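Local coordinates for protein tRNA endonuclease VMS1 (PDB 5WHG) that cleaves polypeptidyl-tRNAs downstream of the ribosome-associated quality control pathway, releasing incompletely made polypeptides for degradation, at residues G215-L228 and Q244-R256. Numbering follows the deposited sequence.
Sequences GGHFAGAIVSHQRL and QAVNFLEHKTFHR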
loop_
_atom_site.group_PDB
_atom_site.type_symbol
_atom_site.label_atom_id
_atom_site.label_comp_id
_atom_site.label_asym_id
_atom_site.label_seq_id
_atom_site.Cartn_x
_atom_site.Cartn_y
_atom_site.Cartn_z
ATOM N N GLY A 215 -13.378 5.229 -16.610
ATOM C CA GLY A 215 -14.790 5.342 -16.933
ATOM C C GLY A 215 -15.520 6.374 -16.106
ATOM O O GLY A 215 -16.703 6.196 -15.806
ATOM N N GLY A 216 -14.844 7.453 -15.718
ATOM C CA GLY A 216 -15.484 8.509 -14.968
ATOM C C GLY A 216 -15.501 8.287 -13.477
ATOM O O GLY A 216 -15.916 9.193 -12.740
ATOM N N HIS A 217 -15.050 7.117 -13.015
ATOM C CA HIS A 217 -14.981 6.771 -11.601
ATOM C C HIS A 217 -13.569 6.954 -11.067
ATOM O O HIS A 217 -12.578 6.661 -11.753
ATOM C CB HIS A 217 -15.408 5.319 -11.343
ATOM C CG HIS A 217 -16.793 4.996 -11.804
ATOM N ND1 HIS A 217 -17.915 5.284 -11.054
ATOM C CD2 HIS A 217 -17.238 4.392 -12.934
ATOM C CE1 HIS A 217 -18.991 4.886 -11.711
ATOM N NE2 HIS A 217 -18.607 4.338 -12.852
ATOM N N PHE A 218 -13.493 7.399 -9.818
ATOM C CA PHE A 218 -12.245 7.517 -9.085
ATOM C C PHE A 218 -12.437 6.901 -7.709
ATOM O O PHE A 218 -13.518 7.008 -7.122
ATOM C CB PHE A 218 -11.827 8.988 -8.957
ATOM C CG PHE A 218 -10.684 9.210 -8.031
ATOM C CD1 PHE A 218 -9.365 9.035 -8.475
ATOM C CD2 PHE A 218 -10.906 9.594 -6.710
ATOM C CE1 PHE A 218 -8.275 9.254 -7.609
ATOM C CE2 PHE A 218 -9.816 9.811 -5.831
ATOM C CZ PHE A 218 -8.498 9.639 -6.287
ATOM N N ALA A 219 -11.395 6.233 -7.219
ATOM C CA ALA A 219 -11.245 5.869 -5.812
ATOM C C ALA A 219 -9.774 6.008 -5.424
ATOM O O ALA A 219 -8.895 5.484 -6.113
ATOM C CB ALA A 219 -11.725 4.448 -5.537
ATOM N N GLY A 220 -9.509 6.726 -4.332
ATOM C CA GLY A 220 -8.175 6.809 -3.785
ATOM C C GLY A 220 -8.200 6.554 -2.290
ATOM O O GLY A 220 -9.226 6.723 -1.626
ATOM N N ALA A 221 -7.047 6.120 -1.767
ATOM C CA ALA A 221 -6.909 5.933 -0.328
ATOM C C ALA A 221 -5.447 6.060 0.085
ATOM O O ALA A 221 -4.541 5.789 -0.706
ATOM C CB ALA A 221 -7.480 4.582 0.104
ATOM N N ILE A 222 -5.228 6.502 1.325
ATOM C CA ILE A 222 -3.936 6.400 2.005
ATOM C C ILE A 222 -4.060 5.244 2.999
ATOM O O ILE A 222 -4.856 5.309 3.943
ATOM C CB ILE A 222 -3.548 7.709 2.715
ATOM C CG1 ILE A 222 -3.461 8.897 1.738
ATOM C CG2 ILE A 222 -2.234 7.545 3.455
ATOM C CD1 ILE A 222 -2.447 8.734 0.591
ATOM N N VAL A 223 -3.308 4.163 2.785
ATOM C CA VAL A 223 -3.442 2.950 3.591
ATOM C C VAL A 223 -2.280 2.877 4.574
ATOM O O VAL A 223 -1.119 3.089 4.200
ATOM C CB VAL A 223 -3.497 1.687 2.708
ATOM C CG1 VAL A 223 -2.240 1.575 1.822
ATOM C CG2 VAL A 223 -3.663 0.424 3.574
ATOM N N SER A 224 -2.590 2.592 5.834
ATOM C CA SER A 224 -1.557 2.312 6.817
ATOM C C SER A 224 -1.084 0.871 6.698
ATOM O O SER A 224 -1.888 -0.045 6.508
ATOM C CB SER A 224 -2.081 2.552 8.228
ATOM O OG SER A 224 -1.489 1.633 9.130
ATOM N N HIS A 225 0.223 0.663 6.836
ATOM C CA HIS A 225 0.739 -0.697 6.842
ATOM C C HIS A 225 0.363 -1.461 8.105
ATOM O O HIS A 225 0.472 -2.692 8.119
ATOM C CB HIS A 225 2.255 -0.682 6.649
ATOM C CG HIS A 225 2.688 -0.138 5.321
ATOM N ND1 HIS A 225 3.983 -0.244 4.858
ATOM C CD2 HIS A 225 1.996 0.511 4.351
ATOM C CE1 HIS A 225 4.075 0.333 3.669
ATOM N NE2 HIS A 225 2.882 0.795 3.336
ATOM N N GLN A 226 -0.117 -0.782 9.145
ATOM C CA GLN A 226 -0.553 -1.474 10.348
ATOM C C GLN A 226 -1.969 -2.008 10.171
ATOM O O GLN A 226 -2.860 -1.281 9.727
ATOM C CB GLN A 226 -0.502 -0.536 11.554
ATOM C CG GLN A 226 -0.625 -1.252 12.909
ATOM C CD GLN A 226 0.716 -1.793 13.386
ATOM O OE1 GLN A 226 1.634 -2.013 12.588
ATOM N NE2 GLN A 226 0.842 -1.992 14.693
ATOM N N ARG A 227 -2.181 -3.264 10.562
ATOM C CA ARG A 227 -3.491 -3.903 10.506
ATOM C C ARG A 227 -4.325 -3.569 11.745
ATOM O O ARG A 227 -3.920 -2.794 12.612
ATOM C CB ARG A 227 -3.329 -5.410 10.374
ATOM C CG ARG A 227 -3.194 -5.923 8.963
ATOM C CD ARG A 227 -3.261 -7.443 8.976
ATOM N NE ARG A 227 -2.482 -8.000 10.081
ATOM C CZ ARG A 227 -2.452 -9.291 10.406
ATOM N NH1 ARG A 227 -3.163 -10.175 9.713
ATOM N NH2 ARG A 227 -1.707 -9.695 11.426
ATOM N N LEU A 228 -5.502 -4.175 11.839
ATOM C CA LEU A 228 -6.437 -3.897 12.925
ATOM C C LEU A 228 -6.902 -5.216 13.550
ATOM O O LEU A 228 -6.245 -6.261 13.459
ATOM C CB LEU A 228 -7.614 -3.048 12.412
ATOM C CG LEU A 228 -7.385 -1.667 11.763
ATOM C CD1 LEU A 228 -8.709 -1.019 11.354
ATOM C CD2 LEU A 228 -6.592 -0.702 12.642
ATOM N N GLN A 244 -11.542 -6.348 6.744
ATOM C CA GLN A 244 -11.926 -5.487 7.849
ATOM C C GLN A 244 -10.731 -4.938 8.623
ATOM O O GLN A 244 -10.906 -4.021 9.431
ATOM C CB GLN A 244 -12.855 -6.244 8.783
ATOM C CG GLN A 244 -13.857 -5.351 9.456
ATOM C CD GLN A 244 -14.796 -6.129 10.329
ATOM O OE1 GLN A 244 -14.790 -7.363 10.316
ATOM N NE2 GLN A 244 -15.611 -5.419 11.100
ATOM N N ALA A 245 -9.530 -5.459 8.392
ATOM C CA ALA A 245 -8.347 -5.028 9.116
ATOM C C ALA A 245 -7.528 -4.003 8.345
ATOM O O ALA A 245 -6.535 -3.492 8.882
ATOM C CB ALA A 245 -7.474 -6.243 9.475
ATOM N N VAL A 246 -7.910 -3.696 7.102
ATOM C CA VAL A 246 -7.232 -2.660 6.330
ATOM C C VAL A 246 -7.548 -1.303 6.943
ATOM O O VAL A 246 -8.719 -0.937 7.105
ATOM C CB VAL A 246 -7.662 -2.708 4.856
ATOM C CG1 VAL A 246 -6.937 -1.636 4.060
ATOM C CG2 VAL A 246 -7.408 -4.072 4.247
ATOM N N ASN A 247 -6.512 -0.541 7.278
ATOM C CA ASN A 247 -6.693 0.769 7.895
ATOM C C ASN A 247 -6.436 1.866 6.860
ATOM O O ASN A 247 -5.283 2.164 6.532
ATOM C CB ASN A 247 -5.771 0.913 9.093
ATOM C CG ASN A 247 -5.989 2.197 9.827
ATOM O OD1 ASN A 247 -6.950 2.924 9.566
ATOM N ND2 ASN A 247 -5.108 2.482 10.772
ATOM N N PHE A 248 -7.519 2.471 6.351
ATOM C CA PHE A 248 -7.420 3.583 5.408
ATOM C C PHE A 248 -7.431 4.877 6.211
ATOM O O PHE A 248 -8.466 5.269 6.744
ATOM C CB PHE A 248 -8.554 3.573 4.381
ATOM C CG PHE A 248 -8.340 2.635 3.207
ATOM C CD1 PHE A 248 -7.119 2.005 2.994
ATOM C CD2 PHE A 248 -9.385 2.376 2.316
ATOM C CE1 PHE A 248 -6.936 1.129 1.919
ATOM C CE2 PHE A 248 -9.218 1.508 1.237
ATOM C CZ PHE A 248 -7.992 0.881 1.036
ATOM N N LEU A 249 -6.276 5.540 6.294
ATOM C CA LEU A 249 -6.192 6.798 7.018
ATOM C C LEU A 249 -7.030 7.866 6.337
ATOM O O LEU A 249 -7.681 8.670 7.010
ATOM C CB LEU A 249 -4.728 7.235 7.141
ATOM C CG LEU A 249 -3.785 6.243 7.843
ATOM C CD1 LEU A 249 -2.429 6.845 8.101
ATOM C CD2 LEU A 249 -4.392 5.780 9.145
ATOM N N GLU A 250 -7.022 7.893 5.007
ATOM C CA GLU A 250 -7.961 8.695 4.235
ATOM C C GLU A 250 -8.483 7.855 3.077
ATOM O O GLU A 250 -7.853 6.882 2.654
ATOM C CB GLU A 250 -7.321 9.980 3.704
ATOM C CG GLU A 250 -6.422 10.734 4.679
ATOM C CD GLU A 250 -7.163 11.558 5.728
ATOM O OE1 GLU A 250 -8.411 11.556 5.730
ATOM O OE2 GLU A 250 -6.485 12.211 6.556
ATOM N N HIS A 251 -9.649 8.233 2.562
ATOM C CA HIS A 251 -10.186 7.555 1.387
ATOM C C HIS A 251 -11.236 8.452 0.763
ATOM O O HIS A 251 -11.994 9.108 1.477
ATOM C CB HIS A 251 -10.806 6.198 1.736
ATOM C CG HIS A 251 -12.063 6.317 2.525
ATOM N ND1 HIS A 251 -13.311 6.309 1.941
ATOM C CD2 HIS A 251 -12.262 6.508 3.848
ATOM C CE1 HIS A 251 -14.226 6.478 2.875
ATOM N NE2 HIS A 251 -13.617 6.597 4.040
ATOM N N LYS A 252 -11.273 8.475 -0.567
ATOM C CA LYS A 252 -12.240 9.269 -1.310
ATOM C C LYS A 252 -12.679 8.479 -2.532
ATOM O O LYS A 252 -11.882 7.725 -3.098
ATOM C CB LYS A 252 -11.643 10.623 -1.732
ATOM C CG LYS A 252 -12.601 11.810 -1.601
ATOM C CD LYS A 252 -12.488 12.448 -0.212
ATOM C CE LYS A 252 -13.596 13.475 0.040
ATOM N NZ LYS A 252 -13.504 14.111 1.394
ATOM N N THR A 253 -13.958 8.611 -2.906
ATOM C CA THR A 253 -14.463 8.126 -4.192
ATOM C C THR A 253 -15.513 9.094 -4.709
ATOM O O THR A 253 -16.452 9.431 -3.982
ATOM C CB THR A 253 -15.094 6.721 -4.115
ATOM O OG1 THR A 253 -16.282 6.771 -3.328
ATOM C CG2 THR A 253 -14.172 5.737 -3.471
ATOM N N PHE A 254 -15.373 9.513 -5.967
ATOM C CA PHE A 254 -16.411 10.266 -6.661
ATOM C C PHE A 254 -16.485 9.828 -8.122
ATOM O O PHE A 254 -15.673 9.027 -8.594
ATOM C CB PHE A 254 -16.165 11.768 -6.557
ATOM C CG PHE A 254 -14.739 12.163 -6.741
ATOM C CD1 PHE A 254 -14.167 12.192 -8.000
ATOM C CD2 PHE A 254 -13.967 12.538 -5.651
ATOM C CE1 PHE A 254 -12.836 12.577 -8.156
ATOM C CE2 PHE A 254 -12.637 12.925 -5.802
ATOM C CZ PHE A 254 -12.077 12.944 -7.053
ATOM N N HIS A 255 -17.481 10.360 -8.839
ATOM C CA HIS A 255 -17.684 10.053 -10.252
ATOM C C HIS A 255 -18.102 11.298 -11.024
ATOM O O HIS A 255 -18.846 12.140 -10.519
ATOM C CB HIS A 255 -18.758 8.968 -10.451
ATOM C CG HIS A 255 -19.408 8.985 -11.808
ATOM N ND1 HIS A 255 -18.852 8.378 -12.915
ATOM C CD2 HIS A 255 -20.572 9.531 -12.230
ATOM C CE1 HIS A 255 -19.646 8.551 -13.957
ATOM N NE2 HIS A 255 -20.694 9.252 -13.569
ATOM N N ARG A 256 -17.643 11.386 -12.275
ATOM C CA ARG A 256 -18.146 12.367 -13.234
ATOM C C ARG A 256 -18.293 11.728 -14.602
ATOM O O ARG A 256 -17.342 11.126 -15.110
ATOM C CB ARG A 256 -17.213 13.571 -13.378
ATOM C CG ARG A 256 -17.459 14.698 -12.411
ATOM C CD ARG A 256 -16.777 15.954 -12.917
ATOM N NE ARG A 256 -16.435 16.851 -11.828
ATOM C CZ ARG A 256 -17.316 17.580 -11.157
ATOM N NH1 ARG A 256 -18.605 17.513 -11.460
ATOM N NH2 ARG A 256 -16.902 18.364 -10.170
HETATM O O HOH W 1 -4.072 -1.158 7.341
#
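One face of the F248 ring receives the A221 methyl: A221 CB stands 3.5 Å from the ring centroid and only 6° off the normal, a CH-pi contact. V223 meets the same ring at its edge, V223 CB lying 3.6 Å from F248 CE1. V223 CG2, turned anti to the backbone N, reaches both that edge and V246 CG1. At the far end of this side, H255 ND1 lies above the rim of one H217 face. On the other side of the sheet, F218 CD2 sits over the rim of one F254 face, 3.6 Å from F254 CZ; the rings are tilted by 21° and slid apart, so they barely overlap, and I296 and V299 of helix 292-302 pack against this pair. Between the strands, G220 N bonds K252 O and K252 N bonds G220 O, both at 2.9 Å. At the corner L249 and E250 both face I222: I222 N binds E250 O, while L249 N gives I222 O a weak bond, a classic beta bulge that shifts the register by one. Past it, S224 N binds N247 O, and a water joins N247 N to S224 O and Q226 O. The pair forms the antiparallel edge of the VLRF1 domain's mixed sheet, 247-255 outermost.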